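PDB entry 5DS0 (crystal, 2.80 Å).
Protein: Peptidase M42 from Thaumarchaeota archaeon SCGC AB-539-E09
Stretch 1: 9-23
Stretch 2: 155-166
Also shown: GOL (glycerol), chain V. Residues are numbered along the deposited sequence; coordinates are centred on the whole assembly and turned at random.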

ATOM      1  N   LEU C   9     -28.304  40.489 -26.333  1.00 41.70           N
ATOM      2  CA  LEU C   9     -28.922  39.759 -25.245  1.00 39.03           C
ATOM      3  C   LEU C   9     -28.037  38.610 -24.795  1.00 38.96           C
ATOM      4  O   LEU C   9     -27.728  38.491 -23.619  1.00 38.45           O
ATOM      5  CB  LEU C   9     -30.278  39.213 -25.654  1.00 37.57           C
ATOM      6  CG  LEU C   9     -30.948  38.296 -24.630  1.00 36.15           C
ATOM      7  CD1 LEU C   9     -31.293  39.078 -23.385  1.00 36.07           C
ATOM      8  CD2 LEU C   9     -32.191  37.638 -25.191  1.00 35.62           C
HETATM    9  N   MSE C  10     -27.590  37.796 -25.744  1.00 39.47           N
HETATM   10  CA  MSE C  10     -26.700  36.678 -25.430  1.00 38.98           C
HETATM   11  C   MSE C  10     -25.533  37.170 -24.628  1.00 38.35           C
HETATM   12  O   MSE C  10     -25.274  36.666 -23.562  1.00 37.08           O
HETATM   13  CB  MSE C  10     -26.238  35.918 -26.676  1.00 40.07           C
HETATM   14  CG  MSE C  10     -25.798  34.523 -26.264  1.00 41.10           C
HETATM   15 SE   MSE C  10     -25.037  33.476 -27.767  0.78 45.79          SE
HETATM   16  CE  MSE C  10     -26.769  33.071 -28.611  1.00 45.32           C
ATOM     17  N   LYS C  11     -24.819  38.164 -25.135  1.00 39.25           N
ATOM     18  CA  LYS C  11     -23.651  38.715 -24.442  1.00 39.95           C
ATOM     19  C   LYS C  11     -23.993  39.143 -23.019  1.00 38.59           C
ATOM     20  O   LYS C  11     -23.296  38.820 -22.072  1.00 37.62           O
ATOM     21  CB  LYS C  11     -23.091  39.906 -25.233  1.00 41.55           C
ATOM     22  CG  LYS C  11     -21.847  40.547 -24.654  1.00 43.17           C
ATOM     23  CD  LYS C  11     -21.313  41.593 -25.613  1.00 46.25           C
ATOM     24  CE  LYS C  11     -19.822  41.843 -25.444  1.00 48.66           C
ATOM     25  NZ  LYS C  11     -19.577  42.685 -24.242  1.00 50.41           N
ATOM     26  N   THR C  12     -25.072  39.880 -22.884  1.00 38.41           N
ATOM     27  CA  THR C  12     -25.453  40.435 -21.608  1.00 38.57           C
ATOM     28  C   THR C  12     -25.798  39.359 -20.592  1.00 37.62           C
ATOM     29  O   THR C  12     -25.429  39.470 -19.420  1.00 37.51           O
ATOM     30  CB  THR C  12     -26.631  41.391 -21.803  1.00 39.14           C
ATOM     31  OG1 THR C  12     -26.192  42.448 -22.649  1.00 40.56           O
ATOM     32  CG2 THR C  12     -27.091  41.988 -20.494  1.00 39.08           C
ATOM     33  N   LEU C  13     -26.511  38.337 -21.044  1.00 37.09           N
ATOM     34  CA  LEU C  13     -26.822  37.177 -20.211  1.00 36.90           C
ATOM     35  C   LEU C  13     -25.584  36.443 -19.712  1.00 36.86           C
ATOM     36  O   LEU C  13     -25.428  36.231 -18.517  1.00 37.09           O
ATOM     37  CB  LEU C  13     -27.668  36.163 -20.986  1.00 36.49           C
ATOM     38  CG  LEU C  13     -29.134  36.498 -21.234  1.00 35.68           C
ATOM     39  CD1 LEU C  13     -29.722  35.468 -22.187  1.00 35.40           C
ATOM     40  CD2 LEU C  13     -29.899  36.526 -19.933  1.00 34.94           C
HETATM   41  N   MSE C  14     -24.712  36.051 -20.631  1.00 37.40           N
HETATM   42  CA  MSE C  14     -23.523  35.293 -20.265  1.00 37.54           C
HETATM   43  C   MSE C  14     -22.577  36.108 -19.416  1.00 38.17           C
HETATM   44  O   MSE C  14     -21.744  35.535 -18.713  1.00 39.63           O
HETATM   45  CB  MSE C  14     -22.748  34.811 -21.490  1.00 37.68           C
HETATM   46  CG  MSE C  14     -23.526  33.942 -22.476  1.00 37.47           C
HETATM   47 SE   MSE C  14     -24.830  32.723 -21.638  0.75 37.83          SE
HETATM   48  CE  MSE C  14     -26.216  32.815 -23.029  1.00 37.90           C
ATOM     49  N   GLU C  15     -22.658  37.438 -19.492  1.00 37.34           N
ATOM     50  CA  GLU C  15     -21.776  38.292 -18.704  1.00 37.12           C
ATOM     51  C   GLU C  15     -22.399  38.765 -17.393  1.00 36.22           C
ATOM     52  O   GLU C  15     -21.707  39.283 -16.538  1.00 35.52           O
ATOM     53  CB  GLU C  15     -21.306  39.485 -19.533  1.00 38.24           C
ATOM     54  CG  GLU C  15     -20.244  39.119 -20.567  1.00 39.23           C
ATOM     55  CD  GLU C  15     -19.652  40.331 -21.264  1.00 40.73           C
ATOM     56  OE1 GLU C  15     -20.224  41.438 -21.108  1.00 41.56           O
ATOM     57  OE2 GLU C  15     -18.621  40.178 -21.971  1.00 41.28           O
ATOM     58  N   ALA C  16     -23.702  38.563 -17.236  1.00 35.93           N
ATOM     59  CA  ALA C  16     -24.421  38.967 -16.024  1.00 35.14           C
ATOM     60  C   ALA C  16     -23.992  38.205 -14.802  1.00 35.15           C
ATOM     61  O   ALA C  16     -23.533  37.062 -14.882  1.00 36.13           O
ATOM     62  CB  ALA C  16     -25.917  38.789 -16.219  1.00 34.74           C
ATOM     63  N   PHE C  17     -24.190  38.834 -13.656  1.00 35.24           N
ATOM     64  CA  PHE C  17     -23.939  38.217 -12.360  1.00 34.90           C
ATOM     65  C   PHE C  17     -25.193  37.482 -11.887  1.00 34.53           C
ATOM     66  O   PHE C  17     -26.220  38.126 -11.649  1.00 34.71           O
ATOM     67  CB  PHE C  17     -23.572  39.318 -11.366  1.00 35.16           C
ATOM     68  CG  PHE C  17     -23.113  38.818 -10.034  1.00 35.40           C
ATOM     69  CD1 PHE C  17     -24.028  38.379  -9.086  1.00 35.38           C
ATOM     70  CD2 PHE C  17     -21.772  38.827  -9.705  1.00 35.84           C
ATOM     71  CE1 PHE C  17     -23.615  37.936  -7.851  1.00 35.50           C
ATOM     72  CE2 PHE C  17     -21.347  38.379  -8.470  1.00 36.45           C
ATOM     73  CZ  PHE C  17     -22.272  37.928  -7.542  1.00 36.32           C
ATOM     74  N   GLY C  18     -25.117  36.158 -11.712  1.00 34.32           N
ATOM     75  CA  GLY C  18     -26.268  35.418 -11.193  1.00 34.27           C
ATOM     76  C   GLY C  18     -26.055  33.980 -10.771  1.00 34.66           C
ATOM     77  O   GLY C  18     -26.577  33.065 -11.409  1.00 35.87           O
ATOM     78  N   PRO C  19     -25.322  33.753  -9.674  1.00 34.61           N
ATOM     79  CA  PRO C  19     -25.125  32.396  -9.156  1.00 34.29           C
ATOM     80  C   PRO C  19     -26.368  31.904  -8.437  1.00 34.43           C
ATOM     81  O   PRO C  19     -27.238  32.714  -8.132  1.00 34.55           O
ATOM     82  CB  PRO C  19     -23.967  32.560  -8.178  1.00 34.60           C
ATOM     83  CG  PRO C  19     -24.071  33.968  -7.714  1.00 34.90           C
ATOM     84  CD  PRO C  19     -24.738  34.772  -8.795  1.00 34.68           C
ATOM     85  N   SER C  20     -26.442  30.604  -8.152  1.00 34.58           N
ATOM     86  CA  SER C  20     -27.630  30.030  -7.523  1.00 35.09           C
ATOM     87  C   SER C  20     -27.994  30.801  -6.264  1.00 36.26           C
ATOM     88  O   SER C  20     -27.152  30.997  -5.397  1.00 36.93           O
ATOM     89  CB  SER C  20     -27.422  28.557  -7.185  1.00 35.11           C
ATOM     90  OG  SER C  20     -27.094  27.821  -8.344  1.00 35.05           O
ATOM     91  N   GLY C  21     -29.252  31.235  -6.167  1.00 36.89           N
ATOM     92  CA  GLY C  21     -29.738  32.038  -5.036  1.00 37.09           C
ATOM     93  C   GLY C  21     -29.683  33.547  -5.231  1.00 36.85           C
ATOM     94  O   GLY C  21     -30.274  34.300  -4.449  1.00 37.30           O
ATOM     95  N   PHE C  22     -28.951  33.992  -6.248  1.00 35.97           N
ATOM     96  CA  PHE C  22     -28.733  35.408  -6.461  1.00 35.96           C
ATOM     97  C   PHE C  22     -28.918  35.768  -7.928  1.00 35.81           C
ATOM     98  O   PHE C  22     -28.063  36.410  -8.527  1.00 36.50           O
ATOM     99  CB  PHE C  22     -27.320  35.795  -6.028  1.00 35.82           C
ATOM    100  CG  PHE C  22     -26.949  35.364  -4.638  1.00 36.39           C
ATOM    101  CD1 PHE C  22     -26.563  34.061  -4.377  1.00 36.29           C
ATOM    102  CD2 PHE C  22     -26.940  36.271  -3.599  1.00 36.99           C
ATOM    103  CE1 PHE C  22     -26.206  33.664  -3.098  1.00 36.71           C
ATOM    104  CE2 PHE C  22     -26.580  35.877  -2.318  1.00 37.64           C
ATOM    105  CZ  PHE C  22     -26.207  34.571  -2.068  1.00 37.13           C
ATOM    106  N   GLU C  23     -30.059  35.403  -8.491  1.00 35.69           N
ATOM    107  CA  GLU C  23     -30.269  35.510  -9.933  1.00 35.37           C
ATOM    108  C   GLU C  23     -31.017  36.766 -10.358  1.00 36.40           C
ATOM    109  O   GLU C  23     -31.459  36.848 -11.492  1.00 35.89           O
ATOM    110  CB  GLU C  23     -31.036  34.267 -10.430  1.00 35.06           C
ATOM    111  CG  GLU C  23     -30.392  32.947 -10.010  1.00 34.94           C
ATOM    112  CD  GLU C  23     -30.982  32.273  -8.768  1.00 35.15           C
ATOM    113  OE1 GLU C  23     -30.668  31.097  -8.385  1.00 34.76           O
ATOM    114  OE2 GLU C  23     -31.738  32.973  -8.105  1.00 35.94           O
ATOM    115  N   VAL C 155     -19.489  37.753   5.119  1.00 47.26           N
ATOM    116  CA  VAL C 155     -19.869  36.348   5.021  1.00 45.92           C
ATOM    117  C   VAL C 155     -21.277  36.278   4.414  1.00 44.41           C
ATOM    118  O   VAL C 155     -22.145  37.085   4.736  1.00 43.93           O
ATOM    119  CB  VAL C 155     -19.798  35.630   6.392  1.00 46.87           C
ATOM    120  CG1 VAL C 155     -20.569  34.315   6.384  1.00 47.12           C
ATOM    121  CG2 VAL C 155     -18.354  35.360   6.751  1.00 47.31           C
ATOM    122  N   GLY C 156     -21.475  35.335   3.502  1.00 42.89           N
ATOM    123  CA  GLY C 156     -22.724  35.223   2.762  1.00 41.64           C
ATOM    124  C   GLY C 156     -22.785  35.978   1.440  1.00 40.59           C
ATOM    125  O   GLY C 156     -23.770  35.850   0.726  1.00 40.15           O
ATOM    126  N   ASP C 157     -21.740  36.733   1.089  1.00 40.33           N
ATOM    127  CA  ASP C 157     -21.707  37.437  -0.192  1.00 40.27           C
ATOM    128  C   ASP C 157     -21.458  36.485  -1.369  1.00 38.73           C
ATOM    129  O   ASP C 157     -20.604  35.599  -1.297  1.00 37.98           O
ATOM    130  CB  ASP C 157     -20.661  38.553  -0.183  1.00 41.49           C
ATOM    131  CG  ASP C 157     -21.122  39.776   0.602  1.00 43.70           C
ATOM    132  OD1 ASP C 157     -22.228  39.739   1.193  1.00 44.96           O
ATOM    133  OD2 ASP C 157     -20.388  40.790   0.620  1.00 45.25           O
ATOM    134  N   PRO C 158     -22.218  36.666  -2.464  1.00 37.85           N
ATOM    135  CA  PRO C 158     -22.129  35.793  -3.643  1.00 36.48           C
ATOM    136  C   PRO C 158     -20.939  36.080  -4.543  1.00 35.29           C
ATOM    137  O   PRO C 158     -20.448  37.203  -4.597  1.00 34.87           O
ATOM    138  CB  PRO C 158     -23.421  36.092  -4.391  1.00 36.48           C
ATOM    139  CG  PRO C 158     -23.712  37.509  -4.059  1.00 37.40           C
ATOM    140  CD  PRO C 158     -23.257  37.698  -2.637  1.00 38.08           C
ATOM    141  N   ILE C 159     -20.484  35.042  -5.226  1.00 34.59           N
ATOM    142  CA  ILE C 159     -19.295  35.095  -6.072  1.00 34.07           C
ATOM    143  C   ILE C 159     -19.558  34.387  -7.392  1.00 33.36           C
ATOM    144  O   ILE C 159     -20.148  33.306  -7.418  1.00 32.75           O
ATOM    145  CB  ILE C 159     -18.108  34.386  -5.399  1.00 33.98           C
ATOM    146  CG1 ILE C 159     -17.964  34.842  -3.943  1.00 34.45           C
ATOM    147  CG2 ILE C 159     -16.823  34.653  -6.173  1.00 33.81           C
ATOM    148  CD1 ILE C 159     -16.922  34.078  -3.157  1.00 34.66           C
ATOM    149  N   VAL C 160     -19.123  34.995  -8.484  1.00 33.45           N
ATOM    150  CA  VAL C 160     -19.183  34.334  -9.783  1.00 33.65           C
ATOM    151  C   VAL C 160     -17.840  34.328 -10.472  1.00 33.71           C
ATOM    152  O   VAL C 160     -16.966  35.133 -10.162  1.00 34.49           O
ATOM    153  CB  VAL C 160     -20.162  35.001 -10.760  1.00 34.07           C
ATOM    154  CG1 VAL C 160     -21.584  34.902 -10.240  1.00 34.63           C
ATOM    155  CG2 VAL C 160     -19.763  36.445 -11.027  1.00 34.33           C
ATOM    156  N   PRO C 161     -17.680  33.422 -11.433  1.00 33.53           N
ATOM    157  CA  PRO C 161     -16.517  33.464 -12.293  1.00 33.53           C
ATOM    158  C   PRO C 161     -16.465  34.765 -13.080  1.00 33.69           C
ATOM    159  O   PRO C 161     -17.506  35.312 -13.423  1.00 33.61           O
ATOM    160  CB  PRO C 161     -16.747  32.280 -13.251  1.00 33.51           C
ATOM    161  CG  PRO C 161     -17.698  31.379 -12.552  1.00 33.47           C
ATOM    162  CD  PRO C 161     -18.566  32.285 -11.744  1.00 33.67           C
ATOM    163  N   TRP C 162     -15.260  35.223 -13.394  1.00 34.26           N
ATOM    164  CA  TRP C 162     -15.076  36.338 -14.309  1.00 34.87           C
ATOM    165  C   TRP C 162     -14.722  35.791 -15.672  1.00 33.91           C
ATOM    166  O   TRP C 162     -13.696  35.131 -15.820  1.00 34.36           O
ATOM    167  CB  TRP C 162     -13.955  37.244 -13.816  1.00 36.25           C
ATOM    168  CG  TRP C 162     -13.820  38.474 -14.648  1.00 37.67           C
ATOM    169  CD1 TRP C 162     -14.533  39.644 -14.511  1.00 38.26           C
ATOM    170  CD2 TRP C 162     -12.939  38.662 -15.753  1.00 38.03           C
ATOM    171  NE1 TRP C 162     -14.141  40.535 -15.470  1.00 39.05           N
ATOM    172  CE2 TRP C 162     -13.163  39.962 -16.242  1.00 38.92           C
ATOM    173  CE3 TRP C 162     -11.978  37.858 -16.377  1.00 38.25           C
ATOM    174  CZ2 TRP C 162     -12.457  40.481 -17.335  1.00 39.33           C
ATOM    175  CZ3 TRP C 162     -11.270  38.371 -17.457  1.00 38.33           C
ATOM    176  CH2 TRP C 162     -11.516  39.671 -17.926  1.00 38.79           C
ATOM    177  N   SER C 163     -15.563  36.062 -16.667  1.00 33.17           N
ATOM    178  CA  SER C 163     -15.433  35.423 -17.980  1.00 32.40           C
ATOM    179  C   SER C 163     -16.165  36.169 -19.083  1.00 32.09           C
ATOM    180  O   SER C 163     -17.377  36.046 -19.226  1.00 32.88           O
ATOM    181  CB  SER C 163     -15.973  34.002 -17.900  1.00 31.92           C
ATOM    182  OG  SER C 163     -15.678  33.285 -19.081  1.00 31.90           O
ATOM    183  N   PRO C 164     -15.439  36.953 -19.874  1.00 32.07           N
ATOM    184  CA  PRO C 164     -16.083  37.751 -20.917  1.00 31.95           C
ATOM    185  C   PRO C 164     -16.649  36.906 -22.031  1.00 31.68           C
ATOM    186  O   PRO C 164     -16.140  35.825 -22.331  1.00 31.69           O
ATOM    187  CB  PRO C 164     -14.954  38.606 -21.476  1.00 32.27           C
ATOM    188  CG  PRO C 164     -13.844  38.515 -20.497  1.00 32.56           C
ATOM    189  CD  PRO C 164     -13.993  37.205 -19.798  1.00 32.44           C
ATOM    190  N   PHE C 165     -17.668  37.437 -22.676  1.00 31.57           N
ATOM    191  CA  PHE C 165     -18.292  36.774 -23.792  1.00 31.55           C
ATOM    192  C   PHE C 165     -17.694  37.247 -25.117  1.00 31.36           C
ATOM    193  O   PHE C 165     -17.519  38.453 -25.343  1.00 31.61           O
ATOM    194  CB  PHE C 165     -19.781  37.070 -23.784  1.00 32.15           C
ATOM    195  CG  PHE C 165     -20.523  36.427 -24.914  1.00 32.69           C
ATOM    196  CD1 PHE C 165     -21.025  35.143 -24.781  1.00 32.57           C
ATOM    197  CD2 PHE C 165     -20.711  37.103 -26.112  1.00 33.20           C
ATOM    198  CE1 PHE C 165     -21.718  34.553 -25.821  1.00 32.95           C
ATOM    199  CE2 PHE C 165     -21.390  36.517 -27.158  1.00 33.23           C
ATOM    200  CZ  PHE C 165     -21.899  35.244 -27.013  1.00 33.19           C
ATOM    201  N   SER C 166     -17.392  36.295 -25.992  1.00 30.74           N
ATOM    202  CA  SER C 166     -17.015  36.613 -27.357  1.00 30.82           C
ATOM    203  C   SER C 166     -17.440  35.504 -28.282  1.00 30.37           C
ATOM    204  O   SER C 166     -17.942  34.469 -27.843  1.00 29.95           O
ATOM    205  CB  SER C 166     -15.518  36.845 -27.457  1.00 30.99           C
ATOM    206  OG  SER C 166     -14.820  35.623 -27.436  1.00 31.18           O
TER
HETATM  207  C1  GOL V 403     -16.711  41.396 -17.924  1.00 50.03           C
HETATM  208  O1  GOL V 403     -17.065  42.116 -19.115  1.00 55.90           O
HETATM  209  C2  GOL V 403     -17.793  40.360 -17.609  1.00 46.62           C
HETATM  210  O2  GOL V 403     -18.720  40.931 -16.678  1.00 44.96           O
HETATM  211  C3  GOL V 403     -17.127  39.086 -17.083  1.00 43.85           C
HETATM  212  O3  GOL V 403     -18.005  38.190 -16.386  1.00 40.17           O

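The apolar centre of the contact lies where the loop that follows the helix of residues 9-15 runs along the strand 158-161, with the CA atoms of Pro19 and Val160 6.3 Å apart. Pro158 and Val160 both point toward the first stretch, while Ile159 between them points away, the alternation expected of an extended strand. Val160 packs against Phe17, its CG1 lying 3.9 Å from the Phe17 ring centroid and nearly on the ring normal, so that a methyl group meets the aromatic face in a CH-pi contact. Val160 CG1 also approaches Pro19 CD at 3.5 Å. Pro158 makes the equivalent contact with Phe22: its CB sits 3.5 Å from the centroid of the Phe22 ring, again over the face. At the edge of the Phe17 ring, Phe17 CZ comes within 3.5 Å of Pro158 O. The type II turn from Pro19 to Phe22 is closed by Phe22 N donating to Pro19 O at 2.8 Å; Phe22, at its end, points toward the second stretch.

A second apolar cluster forms against the helix, around Phe165 of the second stretch, which has the largest covered area of any residue in the contact. Lys11 CA lies over one face of the Phe165 ring, 4.1 Å from its centroid. Met14 CG approaches Phe165 CD1 at 3.6 Å, and SE of Met10, a selenomethionine, reaches Phe165 CZ at 3.7 Å.

Beside this cluster, the Glu15 carboxylate accepts the one hydrogen bond between the stretches, from Phe165 N to Glu15 OE2 (3.0 Å, nearly linear), thereby satisfying a backbone amide. Glu15 OE1 forms a salt bridge, with a weak hydrogen bond, to Lys11 NZ at 3.4 Å, one helical turn earlier. A glycerol also links the stretches through weak hydrogen bonds, from glycerol O2 to Glu15 O (3.4 Å) and from Ser163 N to glycerol O3 (3.3 Å).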